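Dbv8 protein (Nonomuraea, PDB 4MFZ) binds decanoyl-CoA and, as a GNAT-family N-acyltransferase, probably transfers long aliphatic acyl chains onto glycopeptide antibiotics. Local coordinates at residues 107-112 against 244-249; 171-176 against 294-299; 264-269 against 327-332. All blocks are in the same frame, centred on the assembly; numbering follows the deposited sequence.

Contact 1 (107-112 against 244-249)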
loop_
_atom_site.group_PDB
_atom_site.type_symbol
_atom_site.label_atom_id
_atom_site.label_comp_id
_atom_site.label_asym_id
_atom_site.label_seq_id
_atom_site.Cartn_x
_atom_site.Cartn_y
_atom_site.Cartn_z
ATOM N N GLY A 107 -14.019 -6.776 -2.359
ATOM C CA GLY A 107 -13.940 -6.944 -3.807
ATOM C C GLY A 107 -14.781 -5.985 -4.606
ATOM O O GLY A 107 -14.840 -6.098 -5.826
ATOM N N ASP A 108 -15.398 -5.014 -3.940
ATOM C CA ASP A 108 -16.323 -4.127 -4.622
ATOM C C ASP A 108 -15.679 -2.786 -4.892
ATOM O O ASP A 108 -15.592 -1.933 -3.984
ATOM C CB ASP A 108 -17.608 -3.955 -3.806
ATOM C CG ASP A 108 -18.621 -3.034 -4.495
ATOM O OD1 ASP A 108 -18.322 -2.467 -5.568
ATOM O OD2 ASP A 108 -19.728 -2.861 -3.955
ATOM N N TYR A 109 -15.246 -2.582 -6.142
ATOM C CA TYR A 109 -14.505 -1.360 -6.512
ATOM C C TYR A 109 -15.383 -0.100 -6.680
ATOM O O TYR A 109 -14.848 1.005 -6.830
ATOM C CB TYR A 109 -13.663 -1.596 -7.768
ATOM C CG TYR A 109 -14.485 -2.044 -8.947
ATOM C CD1 TYR A 109 -15.137 -1.113 -9.741
ATOM C CD2 TYR A 109 -14.630 -3.405 -9.257
ATOM C CE1 TYR A 109 -15.926 -1.497 -10.807
ATOM C CE2 TYR A 109 -15.417 -3.805 -10.334
ATOM C CZ TYR A 109 -16.067 -2.835 -11.097
ATOM O OH TYR A 109 -16.835 -3.178 -12.187
ATOM N N LYS A 110 -16.709 -0.267 -6.640
ATOM C CA LYS A 110 -17.640 0.876 -6.682
ATOM C C LYS A 110 -17.941 1.502 -5.310
ATOM O O LYS A 110 -18.787 2.372 -5.221
ATOM C CB LYS A 110 -18.979 0.481 -7.327
ATOM C CG LYS A 110 -18.901 -0.470 -8.513
ATOM C CD LYS A 110 -20.051 -0.243 -9.495
ATOM C CE LYS A 110 -20.383 -1.477 -10.335
ATOM N NZ LYS A 110 -21.184 -2.478 -9.562
ATOM N N VAL A 111 -17.296 1.048 -4.235
ATOM C CA VAL A 111 -17.485 1.661 -2.918
ATOM C C VAL A 111 -16.119 2.095 -2.380
ATOM O O VAL A 111 -15.154 1.324 -2.396
ATOM C CB VAL A 111 -18.276 0.734 -1.931
ATOM C CG1 VAL A 111 -17.577 -0.585 -1.708
ATOM C CG2 VAL A 111 -18.493 1.392 -0.573
ATOM N N LYS A 112 -16.018 3.331 -1.927
ATOM C CA LYS A 112 -14.778 3.775 -1.312
ATOM C C LYS A 112 -14.743 3.269 0.112
ATOM O O LYS A 112 -15.700 3.456 0.858
ATOM C CB LYS A 112 -14.650 5.289 -1.341
ATOM C CG LYS A 112 -14.262 5.834 -2.701
ATOM C CD LYS A 112 -13.971 7.328 -2.620
ATOM C CE LYS A 112 -13.095 7.780 -3.781
ATOM N NZ LYS A 112 -12.717 9.216 -3.639
ATOM N N PHE A 244 -11.921 -10.507 -13.726
ATOM C CA PHE A 244 -12.828 -9.390 -13.401
ATOM C C PHE A 244 -13.464 -8.850 -14.674
ATOM O O PHE A 244 -13.363 -7.653 -14.957
ATOM C CB PHE A 244 -12.087 -8.282 -12.644
ATOM C CG PHE A 244 -11.520 -8.751 -11.327
ATOM C CD1 PHE A 244 -10.276 -9.377 -11.271
ATOM C CD2 PHE A 244 -12.252 -8.615 -10.150
ATOM C CE1 PHE A 244 -9.767 -9.846 -10.062
ATOM C CE2 PHE A 244 -11.748 -9.076 -8.942
ATOM C CZ PHE A 244 -10.515 -9.699 -8.897
ATOM N N PRO A 245 -14.111 -9.739 -15.462
ATOM C CA PRO A 245 -14.739 -9.273 -16.713
ATOM C C PRO A 245 -15.666 -8.066 -16.524
ATOM O O PRO A 245 -15.772 -7.273 -17.447
ATOM C CB PRO A 245 -15.527 -10.501 -17.218
ATOM C CG PRO A 245 -15.492 -11.516 -16.102
ATOM C CD PRO A 245 -14.281 -11.193 -15.266
ATOM N N GLU A 246 -16.287 -7.916 -15.341
ATOM C CA GLU A 246 -17.210 -6.792 -15.043
ATOM C C GLU A 246 -16.532 -5.444 -15.059
ATOM O O GLU A 246 -17.190 -4.420 -15.264
ATOM C CB GLU A 246 -17.866 -6.883 -13.647
ATOM C CG GLU A 246 -17.757 -8.187 -12.895
ATOM C CD GLU A 246 -16.381 -8.421 -12.301
ATOM O OE1 GLU A 246 -15.850 -7.558 -11.562
ATOM O OE2 GLU A 246 -15.839 -9.501 -12.573
ATOM N N HIS A 247 -15.232 -5.427 -14.756
ATOM C CA HIS A 247 -14.532 -4.149 -14.605
ATOM C C HIS A 247 -14.364 -3.488 -15.934
ATOM O O HIS A 247 -14.906 -2.417 -16.153
ATOM C CB HIS A 247 -13.206 -4.323 -13.866
ATOM C CG HIS A 247 -12.499 -3.020 -13.556
ATOM N ND1 HIS A 247 -12.961 -2.135 -12.644
ATOM C CD2 HIS A 247 -11.316 -2.486 -14.054
ATOM C CE1 HIS A 247 -12.121 -1.078 -12.580
ATOM N NE2 HIS A 247 -11.119 -1.296 -13.445
ATOM N N GLY A 248 -13.608 -4.123 -16.828
ATOM C CA GLY A 248 -13.452 -3.681 -18.233
ATOM C C GLY A 248 -12.492 -2.535 -18.563
ATOM O O GLY A 248 -12.711 -1.822 -19.544
ATOM N N ALA A 249 -11.431 -2.341 -17.772
ATOM C CA ALA A 249 -10.532 -1.207 -18.017
ATOM C C ALA A 249 -9.713 -1.384 -19.312
ATOM O O ALA A 249 -9.299 -2.483 -19.643
ATOM C CB ALA A 249 -9.622 -0.978 -16.815
HETATM O O HOH W 1 -16.755 -1.377 -14.762
#
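Y109 and H247 meet as a T-shaped pair: the imidazole stands edge-on to the phenol ring, with ring centroids 4.6 Å apart and planes at 87°. The atom that leads is H247 ND1, which lies 3.4 Å above the plane of the Y109 ring, over its centre, and comes within 3.5 Å of Y109 CZ. Y109 CG sits between its own backbone N and carbonyl carbon (chi1 58°), which carries the ring toward 244-249, while H247 CG is anti to its backbone N (chi1 -174°) and the second torsion of the histidine turns ND1 to the phenol face. The far nitrogen, H247 NE2, is hydrogen-bonded to V212 O, so the imidazole is gripped at one end and lies against an aromatic face at the other.

E246 approaches the same phenol differently, its OE1 lying near the ring plane at the edge, 4.0 Å from Y109 CE2. The carboxylate has a stronger partner in R149, which forms a salt bridge with OE2. At the end of the phenol, water 1 lies 3.1 Å from Y109 OH; its approach to H247 O is suspiciously short, so a water bridge between the loops is doubtful. On the first loop, an Asx turn at D108, in which OD1 accepts from K110 N, spans the backbone of Y109.

The contact joins the loop after helix 89-104, in the N-terminal family region, to the loop between helix 226-243 and strand 251-256 of the GNAT-like region, with V205 of strand 199-205 touching Y109, and L203 of that strand together with P211 of strand 211-216 packing on H247.

Contact 2 (171-176 against 294-299). With MFK (decanoyl-CoA), chain B.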
loop_
_atom_site.group_PDB
_atom_site.type_symbol
_atom_site.label_atom_id
_atom_site.label_comp_id
_atom_site.label_asym_id
_atom_site.label_seq_id
_atom_site.Cartn_x
_atom_site.Cartn_y
_atom_site.Cartn_z
ATOM N N ARG A 171 9.971 0.825 9.053
ATOM C CA ARG A 171 11.173 0.736 9.855
ATOM C C ARG A 171 12.354 1.436 9.158
ATOM O O ARG A 171 13.241 1.969 9.818
ATOM C CB ARG A 171 11.523 -0.717 10.175
ATOM C CG ARG A 171 12.722 -0.830 11.133
ATOM C CD ARG A 171 12.931 -2.218 11.727
ATOM N NE ARG A 171 11.838 -2.632 12.620
ATOM C CZ ARG A 171 11.677 -2.213 13.875
ATOM N NH1 ARG A 171 12.527 -1.358 14.423
ATOM N NH2 ARG A 171 10.657 -2.659 14.596
ATOM N N ARG A 172 12.362 1.418 7.829
ATOM C CA ARG A 172 13.434 2.050 7.075
ATOM C C ARG A 172 13.318 3.564 7.197
ATOM O O ARG A 172 14.305 4.236 7.418
ATOM C CB ARG A 172 13.422 1.598 5.605
ATOM C CG ARG A 172 14.562 2.173 4.783
ATOM C CD ARG A 172 14.545 1.699 3.336
ATOM N NE ARG A 172 14.647 2.857 2.446
ATOM C CZ ARG A 172 15.208 2.863 1.234
ATOM N NH1 ARG A 172 15.759 1.756 0.744
ATOM N NH2 ARG A 172 15.237 3.992 0.519
ATOM N N LYS A 173 12.111 4.096 7.077
ATOM C CA LYS A 173 11.908 5.530 7.210
ATOM C C LYS A 173 12.092 6.066 8.648
ATOM O O LYS A 173 12.817 7.055 8.848
ATOM C CB LYS A 173 10.560 5.934 6.611
ATOM C CG LYS A 173 10.186 7.385 6.838
ATOM C CD LYS A 173 8.977 7.784 6.005
ATOM C CE LYS A 173 8.724 9.288 6.128
ATOM N NZ LYS A 173 7.703 9.793 5.165
ATOM N N TYR A 174 11.486 5.403 9.637
ATOM C CA TYR A 174 11.440 5.920 11.032
ATOM C C TYR A 174 12.391 5.263 12.050
ATOM O O TYR A 174 12.583 5.787 13.146
ATOM C CB TYR A 174 10.007 5.915 11.596
ATOM C CG TYR A 174 9.031 6.709 10.761
ATOM C CD1 TYR A 174 9.010 8.103 10.792
ATOM C CD2 TYR A 174 8.139 6.053 9.910
ATOM C CE1 TYR A 174 8.114 8.818 9.997
ATOM C CE2 TYR A 174 7.248 6.756 9.121
ATOM C CZ TYR A 174 7.242 8.129 9.166
ATOM O OH TYR A 174 6.360 8.782 8.355
ATOM N N GLY A 175 12.982 4.130 11.701
ATOM C CA GLY A 175 13.807 3.404 12.656
ATOM C C GLY A 175 12.989 2.782 13.777
ATOM O O GLY A 175 13.520 2.501 14.856
ATOM N N GLU A 176 11.694 2.571 13.523
ATOM C CA GLU A 176 10.786 1.954 14.494
ATOM C C GLU A 176 9.651 1.222 13.762
ATOM O O GLU A 176 9.456 1.411 12.572
ATOM C CB GLU A 176 10.237 3.000 15.483
ATOM C CG GLU A 176 9.358 4.053 14.848
ATOM C CD GLU A 176 8.953 5.167 15.798
ATOM O OE1 GLU A 176 7.746 5.484 15.844
ATOM O OE2 GLU A 176 9.827 5.747 16.479
ATOM N N ILE A 294 9.689 12.812 -4.146
ATOM C CA ILE A 294 10.970 12.284 -4.626
ATOM C C ILE A 294 11.917 11.928 -3.467
ATOM O O ILE A 294 12.585 10.900 -3.495
ATOM C CB ILE A 294 11.633 13.199 -5.658
ATOM C CG1 ILE A 294 12.651 12.399 -6.475
ATOM C CG2 ILE A 294 12.218 14.435 -4.984
ATOM C CD1 ILE A 294 13.007 13.009 -7.807
ATOM N N LEU A 295 11.926 12.762 -2.439
ATOM C CA LEU A 295 12.706 12.507 -1.235
ATOM C C LEU A 295 12.185 11.270 -0.547
ATOM O O LEU A 295 12.966 10.507 0.021
ATOM C CB LEU A 295 12.634 13.710 -0.287
ATOM C CG LEU A 295 13.416 14.953 -0.749
ATOM C CD1 LEU A 295 13.083 16.173 0.110
ATOM C CD2 LEU A 295 14.913 14.697 -0.798
ATOM N N GLU A 296 10.867 11.065 -0.619
ATOM C CA GLU A 296 10.247 9.877 -0.069
ATOM C C GLU A 296 10.711 8.615 -0.786
ATOM O O GLU A 296 11.189 7.672 -0.152
ATOM C CB GLU A 296 8.717 9.988 -0.118
ATOM C CG GLU A 296 7.959 8.691 0.160
ATOM C CD GLU A 296 8.084 8.190 1.599
ATOM O OE1 GLU A 296 8.396 8.990 2.516
ATOM O OE2 GLU A 296 7.841 6.980 1.820
ATOM N N PHE A 297 10.560 8.582 -2.102
ATOM C CA PHE A 297 10.776 7.340 -2.813
ATOM C C PHE A 297 12.248 7.108 -3.145
ATOM O O PHE A 297 12.633 5.992 -3.477
ATOM C CB PHE A 297 9.931 7.290 -4.081
ATOM C CG PHE A 297 8.446 7.153 -3.830
ATOM C CD1 PHE A 297 7.851 5.890 -3.722
ATOM C CD2 PHE A 297 7.634 8.285 -3.729
ATOM C CE1 PHE A 297 6.484 5.769 -3.498
ATOM C CE2 PHE A 297 6.271 8.175 -3.505
ATOM C CZ PHE A 297 5.697 6.915 -3.386
ATOM N N VAL A 298 13.069 8.151 -3.087
ATOM C CA VAL A 298 14.495 7.955 -3.344
ATOM C C VAL A 298 15.263 7.711 -2.037
ATOM O O VAL A 298 16.211 6.930 -2.030
ATOM C CB VAL A 298 15.130 9.088 -4.190
ATOM C CG1 VAL A 298 16.607 8.827 -4.447
ATOM C CG2 VAL A 298 14.415 9.218 -5.525
ATOM N N PHE A 299 14.837 8.343 -0.938
ATOM C CA PHE A 299 15.574 8.246 0.338
ATOM C C PHE A 299 14.769 7.766 1.529
ATOM O O PHE A 299 15.332 7.510 2.576
ATOM C CB PHE A 299 16.193 9.590 0.739
ATOM C CG PHE A 299 17.161 10.145 -0.250
ATOM C CD1 PHE A 299 18.487 9.693 -0.285
ATOM C CD2 PHE A 299 16.765 11.154 -1.120
ATOM C CE1 PHE A 299 19.395 10.229 -1.202
ATOM C CE2 PHE A 299 17.664 11.702 -2.036
ATOM C CZ PHE A 299 18.984 11.237 -2.074
HETATM C CCG MFK B . 9.078 3.916 -15.963
HETATM C CCF MFK B . 7.755 3.837 -16.722
HETATM C CCE MFK B . 6.612 3.766 -15.733
HETATM C CCD MFK B . 6.303 5.166 -15.264
HETATM C CCC MFK B . 4.877 5.186 -14.750
HETATM C CCB MFK B . 4.866 5.498 -13.273
HETATM C CCA MFK B . 3.440 5.852 -12.893
HETATM C CBZ MFK B . 2.929 4.783 -11.939
HETATM C CAK MFK B . 2.737 5.386 -10.561
HETATM C CAJ MFK B . 3.678 4.703 -9.559
HETATM O OAL MFK B . 3.978 3.509 -9.651
HETATM S SAI MFK B . 4.237 5.772 -8.289
HETATM C CAH MFK B . 5.393 4.696 -7.338
HETATM C CAG MFK B . 6.712 4.452 -8.079
HETATM N NAF MFK B . 7.490 3.511 -7.256
HETATM C CAE MFK B . 8.702 3.806 -6.752
HETATM O OAM MFK B . 9.300 4.859 -6.964
HETATM C CAD MFK B . 9.339 2.687 -5.901
HETATM C CAC MFK B . 10.807 3.036 -5.586
HETATM N NAB MFK B . 11.574 3.252 -6.830
HETATM C CAA MFK B . 12.312 2.243 -7.317
HETATM O OAO MFK B . 12.373 1.131 -6.771
HETATM C CAN MFK B . 13.128 2.536 -8.584
HETATM O OAU MFK B . 13.178 3.957 -8.849
HETATM C CAP MFK B . 12.632 1.762 -9.826
HETATM C CAR MFK B . 11.171 2.098 -10.086
HETATM C CAS MFK B . 12.751 0.250 -9.667
HETATM C CAQ MFK B . 13.461 2.187 -11.034
HETATM O OAT MFK B . 14.811 1.881 -10.758
HETATM P PAV MFK B . 15.867 1.494 -11.914
HETATM O OAX MFK B . 15.343 0.419 -12.772
HETATM O OAW MFK B . 17.199 1.313 -11.266
HETATM O OAY MFK B . 15.808 2.896 -12.704
HETATM P PAZ MFK B . 16.884 3.480 -13.741
HETATM O OBA MFK B . 16.132 4.640 -14.502
HETATM O OBB MFK B . 17.419 2.478 -14.687
HETATM O "O5'" MFK B . 17.940 4.300 -12.845
HETATM C "C5'" MFK B . 19.025 5.022 -13.383
HETATM C "C4'" MFK B . 19.837 5.573 -12.206
HETATM O "O4'" MFK B . 19.029 6.074 -11.070
HETATM C "C3'" MFK B . 20.700 4.498 -11.590
HETATM O "O3'" MFK B . 21.866 5.137 -11.072
HETATM P PBV MFK B . 23.313 4.464 -11.358
HETATM O OBW MFK B . 23.290 3.204 -10.399
HETATM O OBY MFK B . 24.371 5.575 -10.820
HETATM O OBX MFK B . 23.543 3.983 -12.718
HETATM C "C2'" MFK B . 19.794 3.994 -10.464
HETATM O "O2'" MFK B . 20.483 3.289 -9.449
HETATM C "C1'" MFK B . 19.260 5.275 -9.899
HETATM N N9 MFK B . 17.978 5.053 -9.179
HETATM C C8 MFK B . 16.782 4.828 -9.736
HETATM N N7 MFK B . 15.889 4.693 -8.746
HETATM C C5 MFK B . 16.524 4.893 -7.580
HETATM C C4 MFK B . 17.813 5.111 -7.862
HETATM N N3 MFK B . 18.687 5.383 -6.882
HETATM C C2 MFK B . 18.363 5.344 -5.432
HETATM N N1 MFK B . 16.920 5.086 -5.254
HETATM C C6 MFK B . 16.103 4.889 -6.298
HETATM N N6 MFK B . 14.809 4.670 -6.075
HETATM O O HOH W 2 16.371 4.251 -2.697
#
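K173 and E296 tie the end of helix 162-174, in the N-acyltransferase N-terminal domain, to helix 291-299 of the GNAT-like, acyl-CoA-binding domain, the helix that offers F297 and V298 to decanoyl-CoA. The charged interaction is a salt bridge. K173 reaches across with an extended chain, CG anti to the backbone N (chi1 174°), whereas E296 bends at chi2 (68°) to bring its carboxylate round, and the two side chains cross at about a right angle. K173 NZ donates to E296 OE1 over 2.9 Å, from the syn side and 25° out of the carboxylate plane. The other oxygen, OE2, pairs with R300, so the carboxylate has two cationic partners, which probably helps keep it ionised.

The approach of R172 is looser. R172 NH2 stays 4.0 Å from V298 O, too far for a direct bond, and water 2, at the guanidinium edge, links them: it accepts a weak bond from R172 NH2 and donates to V298 O over 2.8 Å.

Ligand contacts occupy another side of helix 291-299. F297 CD1 approaches the pantetheine carbonyl oxygen OAM of decanoyl-CoA, and V298 CG1 lies 3.8 Å from N1 of its adenine.

Contact 3 (264-269 against 327-332); sequences AEYLAE and RHWYQR
E265 is the first residue of 264-269 to reach across, forming a salt bridge with R327. Acid and arginine extend toward each other from the two segments, their flat groups almost in one plane (28° apart). E265 OE1 takes the stronger bond on its syn lone pair, 2.7 Å from R327 NH2, with an N-H...O angle of 147°; the oxygen is tilted somewhat from the guanidinium plane. R327 NH1 adds weak bonds to both oxygens, at 3.3 Å to E265 OE1 and 3.5 Å to E265 OE2, so OE1 is shared by both terminal nitrogens. A bend at chi3 of R327 swings the guanidinium round to meet the acid.

Y266 follows, with its hydroxyl near the same arginine and its ring against W329. Y266 OH lies 3.6 Å from R327 NH1. Farther back on the ring, Y266 CD2 comes to 3.7 Å from W329 CH2, the outer corner of the indole, and the two aromatic planes are inclined at 49°. In the mixed sheet of this GNAT-like domain, W329 belongs to the segment that leads into strand 330-337, which runs antiparallel between strands 251-256 and 281-289. The loop between strand 251-256 and helix 272-277, which bears Y266, is thus held against the segment that runs into the neighbouring strand. H322 of helix 314-324 meets the rings of both Y266 and W329, while W329 NE1 donates a weak hydrogen bond to V319 O of the same helix.

L267, next in sequence, touches decanoyl-CoA and packs on T314 and L274.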
loop_
_atom_site.group_PDB
_atom_site.type_symbol
_atom_site.label_atom_id
_atom_site.label_comp_id
_atom_site.label_asym_id
_atom_site.label_seq_id
_atom_site.Cartn_x
_atom_site.Cartn_y
_atom_site.Cartn_z
ATOM N N ALA A 264 15.424 13.795 -17.195
ATOM C CA ALA A 264 16.245 13.662 -18.416
ATOM C C ALA A 264 17.490 14.545 -18.373
ATOM O O ALA A 264 18.430 14.334 -19.141
ATOM C CB ALA A 264 15.422 13.950 -19.680
ATOM N N GLU A 265 17.499 15.519 -17.462
ATOM C CA GLU A 265 18.640 16.416 -17.290
ATOM C C GLU A 265 19.802 15.707 -16.570
ATOM O O GLU A 265 20.979 16.091 -16.708
ATOM C CB GLU A 265 18.211 17.651 -16.493
ATOM C CG GLU A 265 18.765 18.962 -17.035
ATOM C CD GLU A 265 18.849 20.076 -15.997
ATOM O OE1 GLU A 265 17.816 20.445 -15.399
ATOM O OE2 GLU A 265 19.964 20.604 -15.802
ATOM N N TYR A 266 19.459 14.651 -15.841
ATOM C CA TYR A 266 20.351 14.023 -14.878
ATOM C C TYR A 266 20.716 12.585 -15.152
ATOM O O TYR A 266 21.847 12.193 -14.929
ATOM C CB TYR A 266 19.716 14.095 -13.497
ATOM C CG TYR A 266 19.670 15.520 -12.977
ATOM C CD1 TYR A 266 20.827 16.134 -12.477
ATOM C CD2 TYR A 266 18.481 16.272 -13.020
ATOM C CE1 TYR A 266 20.797 17.442 -12.014
ATOM C CE2 TYR A 266 18.447 17.584 -12.547
ATOM C CZ TYR A 266 19.603 18.159 -12.046
ATOM O OH TYR A 266 19.601 19.454 -11.564
ATOM N N LEU A 267 19.748 11.805 -15.613
ATOM C CA LEU A 267 19.913 10.367 -15.722
ATOM C C LEU A 267 20.558 10.023 -17.040
ATOM O O LEU A 267 20.439 10.774 -18.008
ATOM C CB LEU A 267 18.571 9.651 -15.592
ATOM C CG LEU A 267 17.774 9.819 -14.311
ATOM C CD1 LEU A 267 16.511 8.976 -14.439
ATOM C CD2 LEU A 267 18.559 9.463 -13.046
ATOM N N ALA A 268 21.248 8.889 -17.057
ATOM C CA ALA A 268 22.023 8.466 -18.216
ATOM C C ALA A 268 21.120 7.923 -19.313
ATOM O O ALA A 268 19.970 7.515 -19.065
ATOM C CB ALA A 268 23.076 7.439 -17.814
ATOM N N GLU A 269 21.655 7.917 -20.530
ATOM C CA GLU A 269 20.888 7.567 -21.714
ATOM C C GLU A 269 20.208 6.199 -21.637
ATOM O O GLU A 269 19.103 6.038 -22.131
ATOM C CB GLU A 269 21.758 7.674 -22.964
ATOM C CG GLU A 269 22.130 9.113 -23.298
ATOM C CD GLU A 269 22.124 9.414 -24.797
ATOM O OE1 GLU A 269 22.307 8.475 -25.619
ATOM O OE2 GLU A 269 21.936 10.606 -25.145
ATOM N N ARG A 327 16.450 24.574 -6.849
ATOM C CA ARG A 327 15.494 24.128 -7.886
ATOM C C ARG A 327 14.487 23.103 -7.346
ATOM O O ARG A 327 14.653 22.616 -6.237
ATOM C CB ARG A 327 16.249 23.576 -9.094
ATOM C CG ARG A 327 17.088 24.635 -9.781
ATOM C CD ARG A 327 17.943 24.062 -10.900
ATOM N NE ARG A 327 17.121 23.621 -12.025
ATOM C CZ ARG A 327 17.580 22.915 -13.060
ATOM N NH1 ARG A 327 18.861 22.558 -13.127
ATOM N NH2 ARG A 327 16.749 22.558 -14.031
ATOM N N HIS A 328 13.460 22.774 -8.125
ATOM C CA HIS A 328 12.359 21.910 -7.630
ATOM C C HIS A 328 11.967 20.736 -8.477
ATOM O O HIS A 328 12.074 20.777 -9.694
ATOM C CB HIS A 328 11.125 22.749 -7.288
ATOM C CG HIS A 328 11.360 23.698 -6.142
ATOM N ND1 HIS A 328 11.720 24.987 -6.331
ATOM C CD2 HIS A 328 11.348 23.487 -4.758
ATOM C CE1 HIS A 328 11.900 25.584 -5.125
ATOM N NE2 HIS A 328 11.676 24.659 -4.164
ATOM N N TRP A 329 11.471 19.692 -7.809
ATOM C CA TRP A 329 10.952 18.495 -8.470
ATOM C C TRP A 329 9.458 18.502 -8.565
ATOM O O TRP A 329 8.781 18.983 -7.659
ATOM C CB TRP A 329 11.396 17.266 -7.698
ATOM C CG TRP A 329 12.890 17.101 -7.725
ATOM C CD1 TRP A 329 13.802 17.413 -6.715
ATOM C CD2 TRP A 329 13.694 16.616 -8.846
ATOM N NE1 TRP A 329 15.094 17.139 -7.123
ATOM C CE2 TRP A 329 15.096 16.655 -8.397
ATOM C CE3 TRP A 329 13.403 16.154 -10.130
ATOM C CZ2 TRP A 329 16.144 16.239 -9.213
ATOM C CZ3 TRP A 329 14.470 15.744 -10.946
ATOM C CH2 TRP A 329 15.808 15.777 -10.492
ATOM N N TYR A 330 8.933 17.937 -9.655
ATOM C CA TYR A 330 7.474 17.798 -9.851
ATOM C C TYR A 330 7.014 16.351 -10.045
ATOM O O TYR A 330 7.748 15.519 -10.566
ATOM C CB TYR A 330 6.993 18.700 -11.010
ATOM C CG TYR A 330 7.358 20.132 -10.739
ATOM C CD1 TYR A 330 6.516 20.950 -9.981
ATOM C CD2 TYR A 330 8.582 20.654 -11.172
ATOM C CE1 TYR A 330 6.864 22.261 -9.685
ATOM C CE2 TYR A 330 8.939 21.958 -10.880
ATOM C CZ TYR A 330 8.078 22.752 -10.134
ATOM O OH TYR A 330 8.428 24.048 -9.841
ATOM N N GLN A 331 5.802 16.054 -9.588
ATOM C CA GLN A 331 5.098 14.839 -9.948
ATOM C C GLN A 331 4.283 15.117 -11.193
ATOM O O GLN A 331 3.752 16.226 -11.349
ATOM C CB GLN A 331 4.119 14.479 -8.854
ATOM C CG GLN A 331 4.760 13.998 -7.571
ATOM C CD GLN A 331 3.719 13.422 -6.654
ATOM O OE1 GLN A 331 3.631 12.211 -6.458
ATOM N NE2 GLN A 331 2.884 14.288 -6.121
ATOM N N ARG A 332 4.157 14.129 -12.074
ATOM C CA ARG A 332 3.224 14.257 -13.203
ATOM C C ARG A 332 2.268 13.081 -13.225
ATOM O O ARG A 332 2.615 11.983 -12.771
ATOM C CB ARG A 332 3.940 14.394 -14.565
ATOM C CG ARG A 332 5.137 15.338 -14.586
ATOM C CD ARG A 332 4.754 16.808 -14.694
ATOM N NE ARG A 332 4.650 17.178 -16.096
ATOM C CZ ARG A 332 3.506 17.229 -16.752
ATOM N NH1 ARG A 332 2.399 16.960 -16.117
ATOM N NH2 ARG A 332 3.468 17.550 -18.029
#

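In the fold
Contacts 1 and 2 each join the N-terminal family region to the GNAT-like region, on opposite sides of the chain's centre and about 32 Å apart between centres, whereas contact 3 stays within the GNAT-like region. Contact 2 is a surface contact made mainly by charge and water; contacts 1 and 3 are partly buried, and each places an aromatic pair beside polar groups, T-shaped in contact 1 and oblique in contact 3. Contacts 2 and 3 touch, I294 CG2 packing 3.8 Å from W329 CD1, and helix 314-324 packs against both. Both also include residues of the decanoyl-CoA pocket, while contact 1 lies about 17 Å from contact 3 between nearest atoms.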